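Local coordinates for protein enoyl-CoA hydratase/isomerase (Shewanella pealeana, PDB 4KPK) that probably acts as an isomerase or hydratase of enoyl-CoA thioesters, with a crotonase-like fold, at residues Asp205-Lys208 with Ala209-Leu212. Numbering follows the deposited sequence.
Sequences DAQK and ALEL
Gln207 holds CG anti to the backbone N (chi1 174°) and bends at chi2; Lys208 starts in the same way but bends at both chi2 and chi3, which brings both chain ends to Glu211, four residues on from Gln207 and three from Lys208; Glu211 itself has CG beside its backbone N (chi1 -81°) and leans back to meet them. The setting is the N-capped short helix 206-212 of this crotonase-like fold. Gln207 NE2 gives a nearly straight hydrogen bond of 2.7 Å to Glu211 OE2. The acceptor lies in the plane of the amide, whereas the donor comes from above the carboxylate plane, and the two flat groups are turned 51° apart. The other carboxylate oxygen, Glu211 OE1, faces the lysine in a long salt bridge, 4.0 Å from Lys208 NZ, so each oxygen has its own partner from the preceding turn. On its way there the lysine chain crosses Leu212, with Lys208 CD 3.7 Å from Leu212 CD1, and both side chains also rest on Tyr197 of helix 191-200. With Lys208 cut back to an alanine, Glu211 OE1 would probably lose its distant positive partner and Leu212 CD1 the aliphatic chain beside it. Ala206, Gln207 and Leu210 touch Ile218 of strand 217-218, joining the helix to the edge of the main sheet within this chain. Main-chain i to i+4 bonds run through the turns, among them Leu212 N to Lys208 O at 2.9 Å. At the start of the helix Asp205 is the N-cap: its carbonyl O receives Ala209 N, while its side chain turns back over the first turn, where Asp205 OD1, met nearly along its C-O bond, accepts Lys208 N at 3.1 Å.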
ATOM      1  N   ASP A 205      -3.501   2.134  19.563  1.00 26.24           N
ATOM      2  CA  ASP A 205      -4.852   2.496  19.919  1.00 26.45           C
ATOM      3  C   ASP A 205      -5.761   2.608  18.704  1.00 26.62           C
ATOM      4  O   ASP A 205      -5.368   2.313  17.593  1.00 25.91           O
ATOM      5  CB  ASP A 205      -4.915   3.766  20.853  1.00 30.62           C
ATOM      6  CG  ASP A 205      -4.538   5.079  20.172  1.00 30.45           C
ATOM      7  OD1 ASP A 205      -4.522   5.200  18.934  1.00 30.95           O
ATOM      8  OD2 ASP A 205      -4.252   6.037  20.914  1.00 34.64           O
ATOM      9  N   ALA A 206      -7.011   2.976  18.957  1.00 25.40           N
ATOM     10  CA  ALA A 206      -8.039   2.993  17.980  1.00 27.37           C
ATOM     11  C   ALA A 206      -7.695   3.969  16.875  1.00 27.47           C
ATOM     12  O   ALA A 206      -7.916   3.699  15.701  1.00 21.60           O
ATOM     13  CB  ALA A 206      -9.352   3.428  18.655  1.00 29.74           C
ATOM     14  N   GLN A 207      -7.193   5.140  17.259  1.00 26.52           N
ATOM     15  CA  GLN A 207      -6.978   6.187  16.289  1.00 26.22           C
ATOM     16  C   GLN A 207      -5.865   5.759  15.333  1.00 23.21           C
ATOM     17  O   GLN A 207      -5.933   5.998  14.154  1.00 23.36           O
ATOM     18  CB  GLN A 207      -6.577   7.467  17.016  1.00 27.65           C
ATOM     19  CG  GLN A 207      -6.193   8.586  16.088  1.00 33.65           C
ATOM     20  CD  GLN A 207      -7.282   8.926  15.085  1.00 40.78           C
ATOM     21  OE1 GLN A 207      -8.480   8.960  15.433  1.00 49.75           O
ATOM     22  NE2 GLN A 207      -6.883   9.188  13.828  1.00 39.70           N
ATOM     23  N   LYS A 208      -4.805   5.211  15.874  1.00 20.04           N
ATOM     24  CA  LYS A 208      -3.697   4.703  15.040  1.00 21.91           C
ATOM     25  C   LYS A 208      -4.170   3.582  14.080  1.00 20.42           C
ATOM     26  O   LYS A 208      -3.785   3.543  12.924  1.00 20.88           O
ATOM     27  CB  LYS A 208      -2.604   4.184  15.989  1.00 23.62           C
ATOM     28  CG  LYS A 208      -1.460   3.392  15.373  1.00 25.36           C
ATOM     29  CD  LYS A 208      -0.750   4.150  14.286  1.00 28.83           C
ATOM     30  CE  LYS A 208      -0.100   5.396  14.793  1.00 30.33           C
ATOM     31  NZ  LYS A 208       0.793   5.860  13.700  1.00 36.16           N
ATOM     32  N   ALA A 209      -5.021   2.696  14.595  1.00 20.33           N
ATOM     33  CA  ALA A 209      -5.704   1.659  13.841  1.00 23.16           C
ATOM     34  C   ALA A 209      -6.443   2.202  12.635  1.00 23.71           C
ATOM     35  O   ALA A 209      -6.401   1.636  11.506  1.00 20.23           O
ATOM     36  CB  ALA A 209      -6.700   0.920  14.752  1.00 21.54           C
ATOM     37  N   LEU A 210      -7.153   3.295  12.889  1.00 22.61           N
ATOM     38  CA  LEU A 210      -7.900   3.949  11.862  1.00 23.51           C
ATOM     39  C   LEU A 210      -6.939   4.486  10.794  1.00 24.89           C
ATOM     40  O   LEU A 210      -7.194   4.275   9.601  1.00 24.29           O
ATOM     41  CB  LEU A 210      -8.804   5.068  12.472  1.00 27.54           C
ATOM     42  CG  LEU A 210      -9.656   5.911  11.511  1.00 28.20           C
ATOM     43  CD1 LEU A 210     -10.670   5.012  10.828  1.00 32.23           C
ATOM     44  CD2 LEU A 210     -10.408   7.050  12.213  1.00 30.85           C
ATOM     45  N   GLU A 211      -5.864   5.181  11.207  1.00 24.45           N
ATOM     46  CA  GLU A 211      -4.865   5.739  10.282  1.00 26.50           C
ATOM     47  C   GLU A 211      -4.197   4.692   9.398  1.00 28.28           C
ATOM     48  O   GLU A 211      -3.930   4.933   8.226  1.00 28.79           O
ATOM     49  CB  GLU A 211      -3.761   6.501  11.052  1.00 29.16           C
ATOM     50  CG  GLU A 211      -4.175   7.928  11.457  1.00 33.39           C
ATOM     51  CD  GLU A 211      -3.631   8.381  12.800  1.00 38.69           C
ATOM     52  OE1 GLU A 211      -2.593   7.852  13.236  1.00 36.45           O
ATOM     53  OE2 GLU A 211      -4.256   9.273  13.438  1.00 47.60           O
ATOM     54  N   LEU A 212      -3.857   3.563  10.019  1.00 29.51           N
ATOM     55  CA  LEU A 212      -3.251   2.428   9.354  1.00 27.10           C
ATOM     56  C   LEU A 212      -4.231   1.604   8.538  1.00 29.29           C
ATOM     57  O   LEU A 212      -3.828   0.685   7.769  1.00 24.07           O
ATOM     58  CB  LEU A 212      -2.698   1.518  10.400  1.00 27.14           C
ATOM     59  CG  LEU A 212      -1.564   2.126  11.202  1.00 26.67           C
ATOM     60  CD1 LEU A 212      -1.049   1.105  12.167  1.00 27.86           C
ATOM     61  CD2 LEU A 212      -0.441   2.672  10.359  1.00 29.10           C
TER